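Enolase (alpha proteobacterium BAL199, PDB 3UGV) probably catalyses magnesium-dependent abstraction of a proton next to a substrate carboxylate, as other members of the mandelate racemase branch of the enolase superfamily do. Local coordinates at residues Gly153-Tyr161 and Asp364-Lys372; Asp295-Arg303 and Ile322-Gly333. One frame throughout, in Å; residues are numbered along the deposited sequence.

Contact 1: residues Gly153-Tyr161 and Asp364-Lys372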
# COMPACT_ATOMS: atom_id res chain seq x y z
N GLY F 153 17.65 -11.82 -34.08
CA GLY F 153 18.61 -10.73 -34.18
C GLY F 153 19.65 -11.06 -35.20
O GLY F 153 19.39 -11.88 -36.09
N THR F 154 20.83 -10.44 -35.06
CA THR F 154 21.99 -10.73 -35.91
C THR F 154 23.30 -10.59 -35.12
O THR F 154 23.36 -9.85 -34.13
CB THR F 154 22.11 -9.76 -37.10
OG1 THR F 154 22.46 -8.46 -36.61
CG2 THR F 154 20.81 -9.70 -37.88
N PRO F 155 24.35 -11.29 -35.57
CA PRO F 155 25.70 -11.19 -34.99
C PRO F 155 26.21 -9.75 -34.99
O PRO F 155 25.94 -8.99 -35.92
CB PRO F 155 26.55 -12.05 -35.93
CG PRO F 155 25.58 -13.01 -36.53
CD PRO F 155 24.30 -12.25 -36.68
N GLY F 156 26.95 -9.38 -33.96
CA GLY F 156 27.48 -8.03 -33.86
C GLY F 156 28.19 -7.80 -32.54
O GLY F 156 28.55 -8.75 -31.84
N SER F 157 28.38 -6.53 -32.21
CA SER F 157 29.13 -6.12 -31.03
C SER F 157 28.25 -6.01 -29.79
O SER F 157 27.10 -5.58 -29.87
CB SER F 157 29.83 -4.78 -31.29
OG SER F 157 31.08 -4.98 -31.92
N VAL F 158 28.80 -6.39 -28.64
CA VAL F 158 28.12 -6.23 -27.36
C VAL F 158 29.11 -5.65 -26.36
O VAL F 158 30.16 -6.25 -26.11
CB VAL F 158 27.62 -7.56 -26.80
CG1 VAL F 158 26.70 -7.31 -25.59
CG2 VAL F 158 26.90 -8.35 -27.88
N LYS F 159 28.79 -4.48 -25.81
CA LYS F 159 29.67 -3.80 -24.86
C LYS F 159 29.87 -4.71 -23.66
O LYS F 159 28.92 -5.28 -23.15
CB LYS F 159 29.06 -2.46 -24.42
CG LYS F 159 30.05 -1.50 -23.75
CD LYS F 159 29.38 -0.20 -23.34
CE LYS F 159 28.18 -0.50 -22.45
NZ LYS F 159 27.39 0.71 -22.08
N ALA F 160 31.12 -4.87 -23.23
CA ALA F 160 31.38 -5.75 -22.10
C ALA F 160 32.25 -5.07 -21.07
O ALA F 160 32.82 -4.01 -21.32
CB ALA F 160 32.03 -7.05 -22.56
N TYR F 161 32.34 -5.67 -19.89
CA TYR F 161 33.26 -5.21 -18.87
C TYR F 161 34.04 -6.41 -18.40
O TYR F 161 33.57 -7.55 -18.50
CB TYR F 161 32.51 -4.55 -17.70
CG TYR F 161 31.63 -5.48 -16.86
CD1 TYR F 161 32.12 -6.08 -15.72
CD2 TYR F 161 30.31 -5.75 -17.21
CE1 TYR F 161 31.33 -6.91 -14.95
CE2 TYR F 161 29.51 -6.57 -16.45
CZ TYR F 161 30.04 -7.15 -15.32
OH TYR F 161 29.28 -7.97 -14.55
N ASP F 364 37.78 -3.00 -28.85
CA ASP F 364 37.51 -1.81 -28.04
C ASP F 364 36.56 -2.09 -26.89
O ASP F 364 35.69 -1.27 -26.57
CB ASP F 364 36.95 -0.67 -28.89
CG ASP F 364 37.89 -0.24 -30.00
OD1 ASP F 364 39.14 -0.31 -29.81
OD2 ASP F 364 37.37 0.18 -31.06
N GLY F 365 36.72 -3.25 -26.26
CA GLY F 365 35.88 -3.62 -25.13
C GLY F 365 34.50 -4.17 -25.49
O GLY F 365 33.69 -4.41 -24.60
N ASP F 366 34.22 -4.36 -26.78
CA ASP F 366 33.01 -5.07 -27.18
C ASP F 366 33.37 -6.50 -27.55
O ASP F 366 34.39 -6.73 -28.20
CB ASP F 366 32.35 -4.41 -28.40
CG ASP F 366 31.95 -2.96 -28.14
OD1 ASP F 366 31.76 -2.60 -26.96
OD2 ASP F 366 31.82 -2.19 -29.12
N LEU F 367 32.55 -7.45 -27.12
CA LEU F 367 32.70 -8.85 -27.53
C LEU F 367 31.97 -9.06 -28.86
O LEU F 367 30.80 -8.73 -28.99
CB LEU F 367 32.13 -9.79 -26.46
CG LEU F 367 32.48 -11.27 -26.61
CD1 LEU F 367 33.98 -11.48 -26.38
CD2 LEU F 367 31.66 -12.17 -25.69
N ILE F 368 32.69 -9.60 -29.84
CA ILE F 368 32.15 -9.78 -31.19
C ILE F 368 31.49 -11.14 -31.34
O ILE F 368 32.14 -12.16 -31.16
CB ILE F 368 33.28 -9.70 -32.24
CG1 ILE F 368 33.95 -8.32 -32.20
CG2 ILE F 368 32.72 -9.99 -33.63
CD1 ILE F 368 32.96 -7.16 -32.30
N VAL F 369 30.19 -11.17 -31.65
CA VAL F 369 29.50 -12.43 -31.89
C VAL F 369 29.82 -12.86 -33.31
O VAL F 369 29.55 -12.10 -34.25
CB VAL F 369 27.96 -12.33 -31.77
CG1 VAL F 369 27.31 -13.66 -32.13
CG2 VAL F 369 27.53 -11.90 -30.38
N PRO F 370 30.40 -14.06 -33.48
CA PRO F 370 30.87 -14.52 -34.79
C PRO F 370 29.73 -15.05 -35.65
O PRO F 370 28.75 -15.58 -35.12
CB PRO F 370 31.80 -15.68 -34.42
CG PRO F 370 31.15 -16.27 -33.21
CD PRO F 370 30.59 -15.08 -32.44
N ASP F 371 29.85 -14.92 -36.96
CA ASP F 371 28.84 -15.46 -37.86
C ASP F 371 29.07 -16.96 -38.04
O ASP F 371 29.47 -17.40 -39.12
CB ASP F 371 28.88 -14.73 -39.20
CG ASP F 371 27.51 -14.67 -39.88
OD1 ASP F 371 26.68 -15.58 -39.66
OD2 ASP F 371 27.27 -13.71 -40.63
N LYS F 372 28.85 -17.73 -36.98
CA LYS F 372 28.90 -19.19 -37.06
C LYS F 372 27.58 -19.75 -36.55
O LYS F 372 26.86 -19.07 -35.82
CB LYS F 372 30.08 -19.74 -36.25
CG LYS F 372 31.42 -19.15 -36.67
CD LYS F 372 32.60 -19.95 -36.13
CE LYS F 372 32.94 -19.62 -34.69
NZ LYS F 372 34.13 -20.39 -34.23

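Contact 2: residues Asp295-Arg303 and Ile322-Gly333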
# COMPACT_ATOMS: atom_id res chain seq x y z
N ASP F 295 17.82 -1.96 -8.63
CA ASP F 295 17.73 -1.06 -9.77
C ASP F 295 18.14 -1.76 -11.08
O ASP F 295 17.70 -1.38 -12.17
CB ASP F 295 18.64 0.15 -9.55
CG ASP F 295 18.42 0.80 -8.21
OD1 ASP F 295 19.29 0.64 -7.33
OD2 ASP F 295 17.38 1.48 -8.04
N LEU F 296 18.99 -2.77 -10.97
CA LEU F 296 19.51 -3.46 -12.16
C LEU F 296 19.50 -4.97 -11.88
O LEU F 296 19.58 -5.38 -10.73
CB LEU F 296 20.95 -3.00 -12.46
CG LEU F 296 21.33 -1.51 -12.47
CD1 LEU F 296 22.85 -1.37 -12.56
CD2 LEU F 296 20.68 -0.74 -13.61
N VAL F 297 19.38 -5.79 -12.92
CA VAL F 297 19.45 -7.25 -12.73
C VAL F 297 20.52 -7.89 -13.64
O VAL F 297 20.80 -7.38 -14.71
CB VAL F 297 18.07 -7.92 -12.99
CG1 VAL F 297 17.01 -7.32 -12.09
CG2 VAL F 297 17.65 -7.73 -14.44
N MET F 298 21.09 -9.01 -13.22
CA MET F 298 22.01 -9.75 -14.10
C MET F 298 21.88 -11.26 -13.90
O MET F 298 22.62 -11.85 -13.12
CB MET F 298 23.48 -9.31 -13.89
CG MET F 298 23.90 -9.27 -12.41
SD MET F 298 25.63 -8.78 -12.15
CE MET F 298 26.46 -10.32 -12.47
N PRO F 299 20.95 -11.90 -14.63
CA PRO F 299 20.75 -13.34 -14.46
C PRO F 299 21.94 -14.18 -14.93
O PRO F 299 22.65 -13.81 -15.88
CB PRO F 299 19.52 -13.64 -15.33
CG PRO F 299 18.84 -12.33 -15.45
CD PRO F 299 19.94 -11.31 -15.52
N ASP F 300 22.16 -15.28 -14.24
CA ASP F 300 23.17 -16.27 -14.58
C ASP F 300 22.47 -17.39 -15.34
O ASP F 300 21.39 -17.82 -14.93
CB ASP F 300 23.77 -16.80 -13.27
CG ASP F 300 24.71 -17.96 -13.50
OD1 ASP F 300 24.22 -19.08 -13.74
OD2 ASP F 300 25.95 -17.75 -13.42
N PHE F 301 23.07 -17.87 -16.43
CA PHE F 301 22.38 -18.83 -17.33
C PHE F 301 22.11 -20.23 -16.76
O PHE F 301 21.15 -20.90 -17.17
CB PHE F 301 23.08 -18.91 -18.69
CG PHE F 301 23.02 -17.62 -19.45
CD1 PHE F 301 21.90 -17.31 -20.22
CD2 PHE F 301 24.04 -16.69 -19.36
CE1 PHE F 301 21.82 -16.12 -20.90
CE2 PHE F 301 23.96 -15.49 -20.03
CZ PHE F 301 22.85 -15.20 -20.80
N MET F 302 22.93 -20.69 -15.83
CA MET F 302 22.63 -21.98 -15.22
C MET F 302 21.49 -21.87 -14.20
O MET F 302 20.85 -22.88 -13.89
CB MET F 302 23.87 -22.62 -14.60
CG MET F 302 24.15 -22.17 -13.20
SD MET F 302 25.50 -23.09 -12.46
CE MET F 302 25.81 -22.11 -10.99
N ARG F 303 21.21 -20.66 -13.72
CA ARG F 303 20.21 -20.46 -12.67
C ARG F 303 18.89 -19.92 -13.21
O ARG F 303 17.82 -20.28 -12.71
CB ARG F 303 20.74 -19.54 -11.57
CG ARG F 303 21.92 -20.08 -10.78
CD ARG F 303 22.24 -19.23 -9.54
NE ARG F 303 23.48 -19.67 -8.90
CZ ARG F 303 24.67 -19.07 -9.04
NH1 ARG F 303 24.79 -17.97 -9.79
NH2 ARG F 303 25.74 -19.55 -8.44
N ILE F 322 13.80 -2.39 -16.64
CA ILE F 322 15.01 -2.57 -15.84
C ILE F 322 16.17 -2.97 -16.74
O ILE F 322 16.05 -3.92 -17.50
CB ILE F 322 14.84 -3.69 -14.79
CG1 ILE F 322 13.61 -3.45 -13.93
CG2 ILE F 322 16.05 -3.74 -13.88
CD1 ILE F 322 13.76 -2.32 -12.94
N PRO F 323 17.30 -2.25 -16.67
CA PRO F 323 18.41 -2.67 -17.54
C PRO F 323 18.96 -4.02 -17.11
O PRO F 323 19.13 -4.30 -15.93
CB PRO F 323 19.45 -1.56 -17.35
CG PRO F 323 18.66 -0.39 -16.84
CD PRO F 323 17.57 -0.97 -16.01
N MET F 324 19.24 -4.87 -18.09
CA MET F 324 19.56 -6.27 -17.83
C MET F 324 20.95 -6.56 -18.36
O MET F 324 21.26 -6.25 -19.51
CB MET F 324 18.50 -7.13 -18.51
CG MET F 324 18.64 -8.62 -18.34
SD MET F 324 17.07 -9.37 -18.84
CE MET F 324 17.48 -11.11 -18.90
N SER F 325 21.79 -7.15 -17.51
CA SER F 325 23.16 -7.51 -17.88
C SER F 325 23.31 -9.02 -17.72
O SER F 325 22.38 -9.68 -17.28
CB SER F 325 24.19 -6.79 -16.98
OG SER F 325 24.20 -5.38 -17.23
N THR F 326 24.46 -9.56 -18.08
CA THR F 326 24.67 -11.00 -17.98
C THR F 326 25.56 -11.39 -16.82
O THR F 326 26.22 -10.56 -16.21
CB THR F 326 25.29 -11.60 -19.26
OG1 THR F 326 26.58 -11.01 -19.48
CG2 THR F 326 24.40 -11.37 -20.46
N HIS F 327 25.58 -12.68 -16.53
CA HIS F 327 26.54 -13.22 -15.58
C HIS F 327 27.09 -14.54 -16.09
O HIS F 327 26.33 -15.47 -16.35
CB HIS F 327 25.90 -13.44 -14.23
CG HIS F 327 26.84 -14.02 -13.22
ND1 HIS F 327 26.76 -15.33 -12.80
CD2 HIS F 327 27.89 -13.47 -12.57
CE1 HIS F 327 27.71 -15.55 -11.91
NE2 HIS F 327 28.42 -14.44 -11.76
N LEU F 328 28.41 -14.59 -16.23
CA LEU F 328 29.11 -15.72 -16.82
C LEU F 328 28.63 -16.04 -18.25
O LEU F 328 27.86 -15.27 -18.85
CB LEU F 328 29.03 -16.94 -15.89
CG LEU F 328 29.64 -16.75 -14.50
CD1 LEU F 328 29.46 -17.98 -13.61
CD2 LEU F 328 31.12 -16.38 -14.61
N TYR F 329 29.12 -17.14 -18.80
CA TYR F 329 28.71 -17.62 -20.12
C TYR F 329 28.72 -16.54 -21.19
O TYR F 329 27.68 -16.25 -21.78
CB TYR F 329 27.31 -18.25 -20.05
CG TYR F 329 27.17 -19.24 -18.92
CD1 TYR F 329 27.47 -20.58 -19.10
CD2 TYR F 329 26.76 -18.82 -17.66
CE1 TYR F 329 27.35 -21.48 -18.07
CE2 TYR F 329 26.64 -19.72 -16.61
CZ TYR F 329 26.94 -21.05 -16.82
OH TYR F 329 26.82 -21.96 -15.80
N PRO F 330 29.89 -15.97 -21.46
CA PRO F 330 30.01 -14.82 -22.36
C PRO F 330 29.50 -15.15 -23.75
O PRO F 330 28.93 -14.27 -24.42
CB PRO F 330 31.52 -14.53 -22.38
CG PRO F 330 32.03 -15.13 -21.13
CD PRO F 330 31.18 -16.33 -20.85
N GLU F 331 29.67 -16.39 -24.20
CA GLU F 331 29.20 -16.75 -25.54
C GLU F 331 27.67 -16.75 -25.68
O GLU F 331 27.13 -16.02 -26.51
CB GLU F 331 29.81 -18.06 -26.03
CG GLU F 331 31.33 -18.04 -26.05
CD GLU F 331 31.93 -18.20 -24.67
OE1 GLU F 331 31.23 -18.71 -23.76
OE2 GLU F 331 33.10 -17.82 -24.48
N VAL F 332 26.97 -17.56 -24.88
CA VAL F 332 25.51 -17.53 -24.87
C VAL F 332 25.10 -16.11 -24.52
O VAL F 332 24.17 -15.54 -25.11
CB VAL F 332 24.90 -18.47 -23.82
CG1 VAL F 332 23.38 -18.46 -23.94
CG2 VAL F 332 25.42 -19.89 -23.99
N GLY F 333 25.81 -15.54 -23.55
CA GLY F 333 25.57 -14.16 -23.16
C GLY F 333 25.52 -13.19 -24.33
O GLY F 333 24.53 -12.46 -24.52

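Contact 1: residues Gly153-Tyr161 and Asp364-Lys372
Asp366 and Lys159 are paired across two antiparallel strands, yet their opposite charges do not meet. The carboxylate, with CG beside its own backbone N (chi1 -60°), lies over the neighbouring strand and brings OD1 to 3.2 Å from Lys159 CA. The first carbons of Lys159 pass beside OD1, but the chain then bends at chi3 (55°) and carries its ammonium group to Trp345 in a cation-pi contact. Ser157 and Ile368 occupy the same face. On the other face Val158 and Leu367 form the hydrogen-bonded pair, with Leu367 N to Val158 O at 2.9 Å and Val158 N to Leu367 O at 3.1 Å. The ladder runs on beyond the short strand 366-368 in both directions: Val369 N bonds almost straight to Gly156 O (174° at the hydrogen), and Ala160 N reaches Gly365 O. Past this bond Val369 turns CG1 toward Pro155 CB (4.2 Å), and Cys148 and Ala334 also touch the valine. Since strand 157-162 also pairs in parallel with strand 346-348, the contact illustrates how a returning C-terminal strand adds an antiparallel neighbour to the first strand of the modified TIM barrel of the enolase superfamily.

Contact 2: residues Asp295-Arg303 and Ile322-Gly333
Asp300 meets His327 where two neighbouring barrel segments end, and its side chain can be followed outward atom by atom. CB lies 3.4 Å from His327 ND1. CG, anti to the backbone N (chi1 173°), sits in the imidazole plane at the ring's edge, and from there the carboxylate divides its work. OD1 turns back to its own chain as an N-cap, accepting from Met302 N at 2.9 Å, a donor above the carboxylate plane, and weakly from Arg303 N. OD2 accepts a hydrogen bond from His327 ND1 through its anti lone pair (2.6 Å, bent to 140° at the hydrogen), and Leu328 CD1 touches the same oxygen at 3.5 Å. The carboxylate and ring planes stand 47° apart, while Met298 CE reaches His327 CD2 at 3.5 Å. With an alanine in place of Asp300, ND1 would probably lose its acceptor, the imidazole would be freer to turn, and the following helical turn would lose its cap. Beyond the pair, Phe301 lays CB over the Tyr329 ring in a CH-pi contact, 4.2 Å from the centroid, and its own ring takes Val332 CG1 over one face. Upstream, Ser325 N bonds to Val297 O at 3.0 Å in the carbonyl plane. The His-carboxylate bond fixes which imidazole nitrogen faces the aspartate; it resembles the His-Asp pair of mandelate racemase, although a catalytic role here is only inferred.

How the contacts relate
Along the chain the order is 153-161, 295-303, 322-333, 364-372, so contact 2 is nested within the loop that contact 1 closes. Their centres are about 15 Å apart: contact 2 is buried near the middle of the chain, whereas contact 1 is only partly buried. Strand 346-348 links them, pairing with strand 157-162 while Thr326 bonds to its Glu347. Helix 330-337, which begins in contact 2, also packs against Val158, Leu367 and Val369. The two contacts touch directly where Leu367 CD2 meets Pro330 O at 3.7 Å. They flank strand 346-348, the parallel partner of strand 157-162: contact 2 joins neighbouring barrel segments before it, and contact 1 brings a later strand back against the first.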